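Local coordinates for protein CaaX farnesyltransferase beta subunit Ram1 (Aspergillus fumigatus, PDB 4MBG) that probably transfers, together with its alpha subunit and a zinc ion, a farnesyl group from farnesyl diphosphate to a cysteine near the C-terminus of target proteins, at residues W153-A158 with V207-M212; S198-S203 with Y255-V260; S369-N374 with T434-T439. All coordinates share one frame; numbering follows the deposited sequence.

Interaction 1 of 3, residues W153-A158 with V207-M212. With K (potassium ion), chain J.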
loop_
_atom_site.group_PDB
_atom_site.type_symbol
_atom_site.label_atom_id
_atom_site.label_comp_id
_atom_site.label_asym_id
_atom_site.label_seq_id
_atom_site.Cartn_x
_atom_site.Cartn_y
_atom_site.Cartn_z
ATOM N N TRP B 153 -7.014 -8.449 -11.953
ATOM C CA TRP B 153 -7.231 -7.123 -11.357
ATOM C C TRP B 153 -8.163 -6.282 -12.207
ATOM O O TRP B 153 -9.025 -5.561 -11.679
ATOM C CB TRP B 153 -5.917 -6.360 -11.235
ATOM C CG TRP B 153 -5.095 -6.680 -10.027
ATOM C CD1 TRP B 153 -3.789 -7.103 -10.013
ATOM C CD2 TRP B 153 -5.480 -6.513 -8.656
ATOM N NE1 TRP B 153 -3.350 -7.232 -8.719
ATOM C CE2 TRP B 153 -4.372 -6.886 -7.864
ATOM C CE3 TRP B 153 -6.660 -6.099 -8.020
ATOM C CZ2 TRP B 153 -4.410 -6.866 -6.470
ATOM C CZ3 TRP B 153 -6.694 -6.068 -6.625
ATOM C CH2 TRP B 153 -5.581 -6.457 -5.873
ATOM N N MET B 154 -7.987 -6.344 -13.520
ATOM C CA MET B 154 -8.818 -5.531 -14.404
ATOM C C MET B 154 -10.280 -5.900 -14.234
ATOM O O MET B 154 -11.149 -5.024 -14.193
ATOM C CB MET B 154 -8.359 -5.672 -15.857
ATOM C CG MET B 154 -6.963 -5.061 -16.051
ATOM S SD MET B 154 -6.098 -5.670 -17.499
ATOM C CE MET B 154 -7.122 -5.042 -18.823
ATOM N N VAL B 155 -10.548 -7.188 -14.064
ATOM C CA VAL B 155 -11.928 -7.631 -13.820
ATOM C C VAL B 155 -12.430 -7.079 -12.482
ATOM O O VAL B 155 -13.509 -6.480 -12.402
ATOM C CB VAL B 155 -12.047 -9.163 -13.863
ATOM C CG1 VAL B 155 -13.474 -9.618 -13.505
ATOM C CG2 VAL B 155 -11.660 -9.667 -15.269
ATOM N N TYR B 156 -11.631 -7.244 -11.443
ATOM C CA TYR B 156 -12.008 -6.733 -10.125
ATOM C C TYR B 156 -12.255 -5.213 -10.085
ATOM O O TYR B 156 -13.289 -4.771 -9.568
ATOM C CB TYR B 156 -10.964 -7.113 -9.066
ATOM C CG TYR B 156 -11.162 -6.341 -7.779
ATOM C CD1 TYR B 156 -12.213 -6.655 -6.902
ATOM C CD2 TYR B 156 -10.341 -5.243 -7.474
ATOM C CE1 TYR B 156 -12.405 -5.922 -5.721
ATOM C CE2 TYR B 156 -10.515 -4.515 -6.305
ATOM C CZ TYR B 156 -11.547 -4.851 -5.443
ATOM O OH TYR B 156 -11.701 -4.102 -4.318
ATOM N N TRP B 157 -11.307 -4.429 -10.605
ATOM C CA TRP B 157 -11.403 -2.958 -10.556
ATOM C C TRP B 157 -12.676 -2.483 -11.245
ATOM O O TRP B 157 -13.383 -1.598 -10.756
ATOM C CB TRP B 157 -10.205 -2.298 -11.261
ATOM C CG TRP B 157 -8.880 -2.543 -10.591
ATOM C CD1 TRP B 157 -8.629 -2.678 -9.246
ATOM C CD2 TRP B 157 -7.618 -2.670 -11.249
ATOM N NE1 TRP B 157 -7.280 -2.876 -9.041
ATOM C CE2 TRP B 157 -6.644 -2.896 -10.257
ATOM C CE3 TRP B 157 -7.222 -2.649 -12.597
ATOM C CZ2 TRP B 157 -5.277 -3.063 -10.567
ATOM C CZ3 TRP B 157 -5.861 -2.826 -12.907
ATOM C CH2 TRP B 157 -4.913 -3.041 -11.894
ATOM N N ALA B 158 -12.977 -3.078 -12.392
ATOM C CA ALA B 158 -14.216 -2.717 -13.090
ATOM C C ALA B 158 -15.470 -3.126 -12.327
ATOM O O ALA B 158 -16.398 -2.313 -12.182
ATOM C CB ALA B 158 -14.217 -3.304 -14.508
ATOM N N VAL B 207 -11.278 -13.910 -6.236
ATOM C CA VAL B 207 -12.239 -14.213 -5.164
ATOM C C VAL B 207 -13.208 -13.062 -4.928
ATOM O O VAL B 207 -14.426 -13.271 -4.757
ATOM C CB VAL B 207 -11.538 -14.628 -3.845
ATOM C CG1 VAL B 207 -12.560 -14.663 -2.659
ATOM C CG2 VAL B 207 -10.841 -16.012 -4.028
ATOM N N LEU B 208 -12.684 -11.838 -4.919
ATOM C CA LEU B 208 -13.557 -10.685 -4.737
ATOM C C LEU B 208 -14.520 -10.511 -5.918
ATOM O O LEU B 208 -15.666 -10.102 -5.729
ATOM C CB LEU B 208 -12.733 -9.403 -4.566
ATOM C CG LEU B 208 -11.895 -9.340 -3.283
ATOM C CD1 LEU B 208 -11.332 -7.925 -3.134
ATOM C CD2 LEU B 208 -12.660 -9.754 -2.057
ATOM N N SER B 209 -14.045 -10.790 -7.133
ATOM C CA SER B 209 -14.908 -10.696 -8.321
ATOM C C SER B 209 -16.021 -11.725 -8.222
ATOM O O SER B 209 -17.175 -11.440 -8.538
ATOM C CB SER B 209 -14.099 -10.953 -9.605
ATOM O OG SER B 209 -13.143 -9.904 -9.844
ATOM N N ILE B 210 -15.662 -12.932 -7.791
ATOM C CA ILE B 210 -16.626 -14.021 -7.635
ATOM C C ILE B 210 -17.649 -13.649 -6.572
ATOM O O ILE B 210 -18.843 -13.904 -6.755
ATOM C CB ILE B 210 -15.900 -15.355 -7.294
ATOM C CG1 ILE B 210 -15.235 -15.917 -8.563
ATOM C CG2 ILE B 210 -16.871 -16.371 -6.671
ATOM C CD1 ILE B 210 -14.171 -17.003 -8.297
ATOM N N ALA B 211 -17.182 -13.047 -5.469
ATOM C CA ALA B 211 -18.081 -12.587 -4.400
ATOM C C ALA B 211 -19.073 -11.565 -4.934
ATOM O O ALA B 211 -20.267 -11.586 -4.585
ATOM C CB ALA B 211 -17.290 -11.984 -3.221
ATOM N N MET B 212 -18.586 -10.642 -5.759
ATOM C CA MET B 212 -19.477 -9.590 -6.246
ATOM C C MET B 212 -20.575 -10.136 -7.158
ATOM O O MET B 212 -21.747 -9.756 -7.017
ATOM C CB MET B 212 -18.694 -8.459 -6.921
ATOM C CG MET B 212 -18.081 -7.497 -5.926
ATOM S SD MET B 212 -17.214 -6.113 -6.674
ATOM C CE MET B 212 -15.711 -6.929 -7.295
HETATM K K K J . -0.379 -6.928 -7.148
HETATM O O HOH W 1 0.373 -3.995 -6.131
#
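Tyr156 lays its ring against Leu208 and Met212 of the neighbouring helix. The CD1 and CE1 atoms of the ring do the touching. Its CE1 lies 3.4 Å from Leu208 CD1, and its CD1 lies 3.5 Å from Met212 CE. Both carbons approach the ring obliquely. The two side chains differ in direction: Met212 crosses Tyr156 at about a right angle, while Leu208 runs slantwise to it. Met212 reaches the ring because its chain, extended at chi2, bends at chi3 (-73°) and turns the methyl end back toward the tyrosine. Tyr156 CG is anti to the backbone N (chi1 167°), which brings the ring nearer to segment 207-212. Its hydroxyl is hydrogen-bonded to Val499 O, so the polar end of this buried ring is satisfied.

Ser209 sits where the backbones come closest, with its CA 5.2 Å from Tyr156 CA. Its small side chain permits this approach. Ser209 OG packs 3.4 Å from Tyr156 CA and 3.7 Å from Val155 CG1, but its hydrogen bond goes back to Ala205 O in its own helix. The contact between the segments is therefore van der Waals packing. Trp153 makes no close contact with segment 207-212; its NE1 lies 3.4 Å from the potassium ion.

The two segments are parts of helices 151-164 and 200-213 in the alpha-alpha toroid. The axes of the two segments approach to 9.0 Å at an angle of 40°. Leu44 of the alpha subunit packs on Val155, and Phe180 of helix 173-181 packs on both Val155 and Ser209.

Interaction 2 of 3, residues S198-S203 with Y255-V260. With FPP (farnesyl diphosphate), chain F.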
loop_
_atom_site.group_PDB
_atom_site.type_symbol
_atom_site.label_atom_id
_atom_site.label_comp_id
_atom_site.label_asym_id
_atom_site.label_seq_id
_atom_site.Cartn_x
_atom_site.Cartn_y
_atom_site.Cartn_z
ATOM N N SER B 198 0.172 -19.510 -9.861
ATOM C CA SER B 198 -0.805 -18.906 -8.970
ATOM C C SER B 198 -0.137 -17.771 -8.205
ATOM O O SER B 198 1.062 -17.833 -7.891
ATOM C CB SER B 198 -1.411 -19.959 -8.041
ATOM O OG SER B 198 -2.185 -20.894 -8.793
ATOM N N HIS B 199 -0.895 -16.707 -7.959
ATOM C CA HIS B 199 -0.353 -15.525 -7.295
ATOM C C HIS B 199 -1.433 -15.029 -6.321
ATOM O O HIS B 199 -2.629 -15.024 -6.660
ATOM C CB HIS B 199 -0.041 -14.466 -8.374
ATOM C CG HIS B 199 0.731 -13.277 -7.881
ATOM N ND1 HIS B 199 0.168 -12.298 -7.081
ATOM C CD2 HIS B 199 2.009 -12.884 -8.111
ATOM C CE1 HIS B 199 1.068 -11.361 -6.834
ATOM N NE2 HIS B 199 2.194 -11.689 -7.453
ATOM N N VAL B 200 -1.044 -14.626 -5.118
ATOM C CA VAL B 200 -2.069 -14.239 -4.144
ATOM C C VAL B 200 -2.890 -13.023 -4.592
ATOM O O VAL B 200 -4.060 -12.918 -4.240
ATOM C CB VAL B 200 -1.511 -13.965 -2.717
ATOM C CG1 VAL B 200 -0.855 -15.178 -2.187
ATOM C CG2 VAL B 200 -0.543 -12.750 -2.683
ATOM N N ALA B 201 -2.287 -12.096 -5.352
ATOM C CA ALA B 201 -3.056 -10.911 -5.787
ATOM C C ALA B 201 -4.101 -11.264 -6.856
ATOM O O ALA B 201 -5.231 -10.745 -6.833
ATOM C CB ALA B 201 -2.126 -9.785 -6.272
ATOM N N SER B 202 -3.730 -12.135 -7.800
ATOM C CA SER B 202 -4.687 -12.657 -8.777
ATOM C C SER B 202 -5.788 -13.408 -8.078
ATOM O O SER B 202 -6.950 -13.336 -8.478
ATOM C CB SER B 202 -4.017 -13.690 -9.689
ATOM O OG SER B 202 -2.790 -13.233 -10.130
ATOM N N SER B 203 -5.408 -14.206 -7.086
ATOM C CA SER B 203 -6.389 -14.994 -6.354
ATOM C C SER B 203 -7.359 -14.103 -5.555
ATOM O O SER B 203 -8.564 -14.339 -5.530
ATOM C CB SER B 203 -5.697 -16.017 -5.438
ATOM O OG SER B 203 -4.968 -16.979 -6.203
ATOM N N TYR B 255 -1.838 -9.739 3.458
ATOM C CA TYR B 255 -3.219 -9.280 3.350
ATOM C C TYR B 255 -4.040 -10.047 2.296
ATOM O O TYR B 255 -5.157 -10.515 2.584
ATOM C CB TYR B 255 -3.233 -7.766 3.064
ATOM C CG TYR B 255 -4.596 -7.280 2.634
ATOM C CD1 TYR B 255 -5.619 -7.118 3.555
ATOM C CD2 TYR B 255 -4.854 -6.987 1.291
ATOM C CE1 TYR B 255 -6.890 -6.692 3.135
ATOM C CE2 TYR B 255 -6.103 -6.555 0.868
ATOM C CZ TYR B 255 -7.114 -6.431 1.778
ATOM O OH TYR B 255 -8.345 -6.013 1.319
ATOM N N CYS B 256 -3.502 -10.185 1.076
ATOM C CA CYS B 256 -4.237 -10.884 0.008
ATOM C C CYS B 256 -4.443 -12.357 0.393
ATOM O O CYS B 256 -5.539 -12.889 0.200
ATOM C CB CYS B 256 -3.497 -10.811 -1.337
ATOM S SG CYS B 256 -3.467 -9.156 -2.049
ATOM N N ALA B 257 -3.413 -12.998 0.955
ATOM C CA ALA B 257 -3.559 -14.410 1.370
ATOM C C ALA B 257 -4.659 -14.590 2.417
ATOM O O ALA B 257 -5.473 -15.533 2.357
ATOM C CB ALA B 257 -2.223 -14.982 1.913
ATOM N N MET B 258 -4.675 -13.704 3.402
ATOM C CA MET B 258 -5.609 -13.887 4.500
ATOM C C MET B 258 -7.047 -13.519 4.121
ATOM O O MET B 258 -8.001 -14.103 4.656
ATOM C CB MET B 258 -5.134 -13.157 5.763
ATOM C CG MET B 258 -3.890 -13.786 6.402
ATOM S SD MET B 258 -4.030 -15.598 6.722
ATOM C CE MET B 258 -5.509 -15.673 7.720
ATOM N N VAL B 259 -7.214 -12.570 3.208
ATOM C CA VAL B 259 -8.554 -12.300 2.665
ATOM C C VAL B 259 -9.102 -13.516 1.913
ATOM O O VAL B 259 -10.273 -13.880 2.086
ATOM C CB VAL B 259 -8.565 -11.055 1.755
ATOM C CG1 VAL B 259 -9.875 -10.986 0.890
ATOM C CG2 VAL B 259 -8.409 -9.785 2.630
ATOM N N VAL B 260 -8.265 -14.121 1.068
ATOM C CA VAL B 260 -8.680 -15.343 0.359
ATOM C C VAL B 260 -9.014 -16.433 1.386
ATOM O O VAL B 260 -10.050 -17.106 1.278
ATOM C CB VAL B 260 -7.604 -15.813 -0.629
ATOM C CG1 VAL B 260 -7.886 -17.272 -1.143
ATOM C CG2 VAL B 260 -7.488 -14.800 -1.803
HETATM C C1 FPP F . 5.119 3.124 -4.777
HETATM O O1 FPP F . 4.929 3.516 -6.113
HETATM C C2 FPP F . 4.101 2.298 -4.304
HETATM C C3 FPP F . 4.266 1.185 -3.306
HETATM C C4 FPP F . 5.488 0.328 -3.562
HETATM C C5 FPP F . 2.931 0.429 -3.052
HETATM C C6 FPP F . 2.321 -0.553 -4.040
HETATM C C7 FPP F . 1.182 -1.321 -3.691
HETATM C C8 FPP F . -0.193 -0.714 -3.633
HETATM C C10 FPP F . -0.545 0.198 -4.767
HETATM C C9 FPP F . -1.313 -1.726 -3.364
HETATM C C11 FPP F . -1.033 -2.934 -2.477
HETATM C C12 FPP F . -2.149 -3.567 -1.912
HETATM C C13 FPP F . -2.840 -4.752 -2.554
HETATM C C14 FPP F . -2.393 -5.284 -3.894
HETATM C C15 FPP F . -4.069 -5.316 -1.903
HETATM P PA FPP F . 5.092 5.008 -6.556
HETATM O O1A FPP F . 6.480 5.492 -6.265
HETATM O O2A FPP F . 4.799 4.970 -8.025
HETATM O O3A FPP F . 3.992 5.872 -5.837
HETATM P PB FPP F . 4.201 6.968 -4.695
HETATM O O1B FPP F . 5.009 8.127 -5.201
HETATM O O2B FPP F . 4.817 6.373 -3.472
HETATM O O3B FPP F . 2.765 7.379 -4.418
#
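Val200 packs on Cys256 and Ala257 where helices 200-213 and 251-263 meet in the alpha-alpha toroid. The contact joins the start of the first helix to the second helix, beside the farnesyl pocket.

The contact between the segments is mainly apolar. Val200 CG2 lies 3.8 Å from Cys256 CB. This methyl sits between the backbone N and the carbonyl carbon, while CG1 stands anti to the carbonyl carbon (chi1 -60°) and looks toward Ala257 CB. The Val200 carbonyl oxygen also rests against Cys256 CB. Farther along, Val260 CG2 packs on the Ser203 backbone, 3.8 Å from Ser203 C. Trp230 of helix 224-234 packs on Val200 and Ser203.

The polar bonds hold the helix start in shape. His199 is the N-cap residue. Its ND1 accepts a bond from Ala201 N at 3.0 Å, and the donor lies nearly in the imidazole plane. The same imidazole is met edge-to-face by Tyr88 of the alpha subunit. Ser203 OG is hydrogen-bonded to Ile190 N, outside the two segments.

The ligand contacts come from the second helix. Tyr255 presents its ring edge to C15, one of the two terminal methyls of farnesyl diphosphate, and its hydroxyl is bonded to Tyr204 OH and Ile497 O. Cys256 SG lies 3.9 Å from C15 of the ligand and 4.1 Å from Ala201 CA.

Interaction 3 of 3, residues S369-N374 with T434-T439. With FPP (farnesyl diphosphate), chain F.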
loop_
_atom_site.group_PDB
_atom_site.type_symbol
_atom_site.label_atom_id
_atom_site.label_comp_id
_atom_site.label_asym_id
_atom_site.label_seq_id
_atom_site.Cartn_x
_atom_site.Cartn_y
_atom_site.Cartn_z
ATOM N N SER B 369 -7.121 7.457 -1.873
ATOM C CA SER B 369 -8.421 7.697 -1.264
ATOM C C SER B 369 -8.912 6.400 -0.627
ATOM O O SER B 369 -9.582 6.420 0.425
ATOM C CB SER B 369 -9.435 8.206 -2.306
ATOM O OG SER B 369 -8.876 9.279 -3.060
ATOM N N HIS B 370 -8.583 5.274 -1.256
ATOM C CA HIS B 370 -8.805 3.985 -0.609
ATOM C C HIS B 370 -7.679 3.573 0.345
ATOM O O HIS B 370 -7.928 3.307 1.529
ATOM C CB HIS B 370 -8.992 2.850 -1.630
ATOM C CG HIS B 370 -8.902 1.499 -0.995
ATOM N ND1 HIS B 370 -9.780 1.085 -0.013
ATOM C CD2 HIS B 370 -7.987 0.503 -1.131
ATOM C CE1 HIS B 370 -9.423 -0.117 0.415
ATOM N NE2 HIS B 370 -8.350 -0.499 -0.260
ATOM N N TRP B 371 -6.435 3.508 -0.146
ATOM C CA TRP B 371 -5.382 2.904 0.703
ATOM C C TRP B 371 -5.217 3.645 2.018
ATOM O O TRP B 371 -5.130 3.023 3.081
ATOM C CB TRP B 371 -4.025 2.797 -0.030
ATOM C CG TRP B 371 -4.153 2.043 -1.332
ATOM C CD1 TRP B 371 -3.988 2.552 -2.593
ATOM C CD2 TRP B 371 -4.518 0.659 -1.504
ATOM N NE1 TRP B 371 -4.214 1.573 -3.538
ATOM C CE2 TRP B 371 -4.549 0.407 -2.904
ATOM C CE3 TRP B 371 -4.812 -0.383 -0.618
ATOM C CZ2 TRP B 371 -4.881 -0.851 -3.443
ATOM C CZ3 TRP B 371 -5.139 -1.624 -1.136
ATOM C CH2 TRP B 371 -5.162 -1.859 -2.551
ATOM N N VAL B 372 -5.191 4.971 1.958
ATOM C CA VAL B 372 -5.120 5.746 3.201
ATOM C C VAL B 372 -6.517 5.916 3.800
ATOM O O VAL B 372 -6.716 5.769 5.022
ATOM C CB VAL B 372 -4.435 7.115 2.962
ATOM C CG1 VAL B 372 -4.545 7.989 4.222
ATOM C CG2 VAL B 372 -2.948 6.858 2.625
ATOM N N GLY B 373 -7.490 6.229 2.943
ATOM C CA GLY B 373 -8.825 6.578 3.436
ATOM C C GLY B 373 -9.422 5.457 4.268
ATOM O O GLY B 373 -9.991 5.690 5.340
ATOM N N ASN B 374 -9.295 4.228 3.782
ATOM C CA ASN B 374 -9.856 3.092 4.509
ATOM C C ASN B 374 -9.003 2.593 5.692
ATOM O O ASN B 374 -9.429 1.691 6.432
ATOM C CB ASN B 374 -10.265 1.958 3.551
ATOM C CG ASN B 374 -11.683 2.138 3.029
ATOM O OD1 ASN B 374 -12.576 2.548 3.774
ATOM N ND2 ASN B 374 -11.899 1.842 1.757
ATOM N N THR B 434 -9.852 4.558 -11.137
ATOM C CA THR B 434 -11.303 4.737 -11.091
ATOM C C THR B 434 -11.883 3.941 -9.916
ATOM O O THR B 434 -12.656 4.469 -9.110
ATOM C CB THR B 434 -11.944 4.273 -12.413
ATOM O OG1 THR B 434 -11.395 5.044 -13.482
ATOM C CG2 THR B 434 -13.458 4.455 -12.385
ATOM N N CYS B 435 -11.496 2.675 -9.808
ATOM C CA CYS B 435 -11.983 1.844 -8.702
ATOM C C CYS B 435 -11.658 2.492 -7.335
ATOM O O CYS B 435 -12.534 2.649 -6.471
ATOM C CB CYS B 435 -11.360 0.425 -8.805
ATOM S SG CYS B 435 -11.586 -0.612 -7.344
ATOM N N TYR B 436 -10.398 2.873 -7.126
ATOM C CA TYR B 436 -10.015 3.280 -5.777
ATOM C C TYR B 436 -10.423 4.710 -5.423
ATOM O O TYR B 436 -10.654 4.986 -4.263
ATOM C CB TYR B 436 -8.516 2.970 -5.479
ATOM C CG TYR B 436 -8.290 1.471 -5.415
ATOM C CD1 TYR B 436 -8.940 0.703 -4.436
ATOM C CD2 TYR B 436 -7.444 0.815 -6.321
ATOM C CE1 TYR B 436 -8.749 -0.664 -4.333
ATOM C CE2 TYR B 436 -7.241 -0.575 -6.240
ATOM C CZ TYR B 436 -7.890 -1.306 -5.257
ATOM O OH TYR B 436 -7.692 -2.674 -5.181
ATOM N N ALA B 437 -10.551 5.606 -6.405
ATOM C CA ALA B 437 -11.084 6.940 -6.076
ATOM C C ALA B 437 -12.554 6.786 -5.673
ATOM O O ALA B 437 -13.020 7.418 -4.729
ATOM C CB ALA B 437 -10.969 7.898 -7.276
ATOM N N LEU B 438 -13.286 5.939 -6.391
ATOM C CA LEU B 438 -14.693 5.745 -6.017
ATOM C C LEU B 438 -14.807 5.061 -4.667
ATOM O O LEU B 438 -15.730 5.330 -3.904
ATOM C CB LEU B 438 -15.432 4.931 -7.067
ATOM C CG LEU B 438 -15.624 5.623 -8.425
ATOM C CD1 LEU B 438 -16.082 4.573 -9.439
ATOM C CD2 LEU B 438 -16.673 6.751 -8.318
ATOM N N THR B 439 -13.907 4.121 -4.395
ATOM C CA THR B 439 -13.978 3.388 -3.130
ATOM C C THR B 439 -13.756 4.403 -2.004
ATOM O O THR B 439 -14.449 4.376 -0.982
ATOM C CB THR B 439 -12.877 2.278 -3.058
ATOM O OG1 THR B 439 -13.171 1.265 -4.028
ATOM C CG2 THR B 439 -12.839 1.646 -1.674
HETATM C C1 FPP F . 5.119 3.124 -4.777
HETATM O O1 FPP F . 4.929 3.516 -6.113
HETATM C C2 FPP F . 4.101 2.298 -4.304
HETATM C C3 FPP F . 4.266 1.185 -3.306
HETATM C C4 FPP F . 5.488 0.328 -3.562
HETATM C C5 FPP F . 2.931 0.429 -3.052
HETATM C C6 FPP F . 2.321 -0.553 -4.040
HETATM C C7 FPP F . 1.182 -1.321 -3.691
HETATM C C8 FPP F . -0.193 -0.714 -3.633
HETATM C C10 FPP F . -0.545 0.198 -4.767
HETATM C C9 FPP F . -1.313 -1.726 -3.364
HETATM C C11 FPP F . -1.033 -2.934 -2.477
HETATM C C12 FPP F . -2.149 -3.567 -1.912
HETATM C C13 FPP F . -2.840 -4.752 -2.554
HETATM C C14 FPP F . -2.393 -5.284 -3.894
HETATM C C15 FPP F . -4.069 -5.316 -1.903
HETATM P PA FPP F . 5.092 5.008 -6.556
HETATM O O1A FPP F . 6.480 5.492 -6.265
HETATM O O2A FPP F . 4.799 4.970 -8.025
HETATM O O3A FPP F . 3.992 5.872 -5.837
HETATM P PB FPP F . 4.201 6.968 -4.695
HETATM O O1B FPP F . 5.009 8.127 -5.201
HETATM O O2B FPP F . 4.817 6.373 -3.472
HETATM O O3B FPP F . 2.765 7.379 -4.418
#
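His370, Trp371 and Tyr436 form an aromatic cluster in the alpha-alpha toroid. It lies beside the zinc site and against the farnesyl chain, and joins helix 368-371 to helix 431-444.

The ring contacts differ in kind. Trp371 CZ2 stands over one face of the Tyr436 ring, 3.5 Å from Tyr436 CZ, toward the rim. The six-membered ring of Trp371 and the Tyr436 ring are oblique to each other. Cys435 SG lies over the opposite face of Tyr436. The His370 and Tyr436 rings are near parallel, with planes at 20°, but are slid apart and barely overlap. Their closest atoms are His370 CD2 and Tyr436 CD1, at 3.4 Å. His370 CG is anti to the backbone N (chi1 167°), and the ring thereby packs against both Tyr436 and Thr439, its side chain running beside that of Thr439.

Trp371 also meets the ligand. Farnesyl C9 lies over one face of the indole, with His370 CD2 over the opposite face. Trp371 CH2 approaches farnesyl C12 to 3.5 Å. The indole NE1 is hydrogen-bonded to Tyr432 OH, which helps fix the rotation of the ring.

Thr439 adds van der Waals contacts: its CG2 methyl lies 3.5 Å from His370 ND1 and 3.6 Å from Asn374 ND2.

Outside the segments, Asn374 OD1 is bonded to Thr443 OG1. Two side-chain hydrogen bonds lie within the segments. Thr439 OG1 bonds back to Cys435 O from above the carbonyl plane, and that oxygen also accepts from Thr439 N. Asn374 ND2 donates to His370 ND1 at 2.9 Å, almost straight at 173° and in the plane of both groups.

In the fold
Interactions 1 and 2 share helix 200-213, and their centres are about 12 Å apart. Trp153 CZ2 packs 3.7 Å from Ala201 CB between them. Interaction 3 lies about 15 Å from interaction 1, centre to centre. The two meet at Trp157 O and Cys435 CB, 3.5 Å apart, and through Tyr436: its OH is 3.6 Å from Tyr156 CE2 and 3.8 Å from Trp153 CZ3. Interactions 2 and 3 do not touch, with nearest atoms about 5 Å apart, but both contact farnesyl diphosphate. Interaction 3 is also close to the catalytic metal, with the Trp371 side chain about 6 Å from the zinc ion. Asp365, Cys367 and His433 bind that zinc.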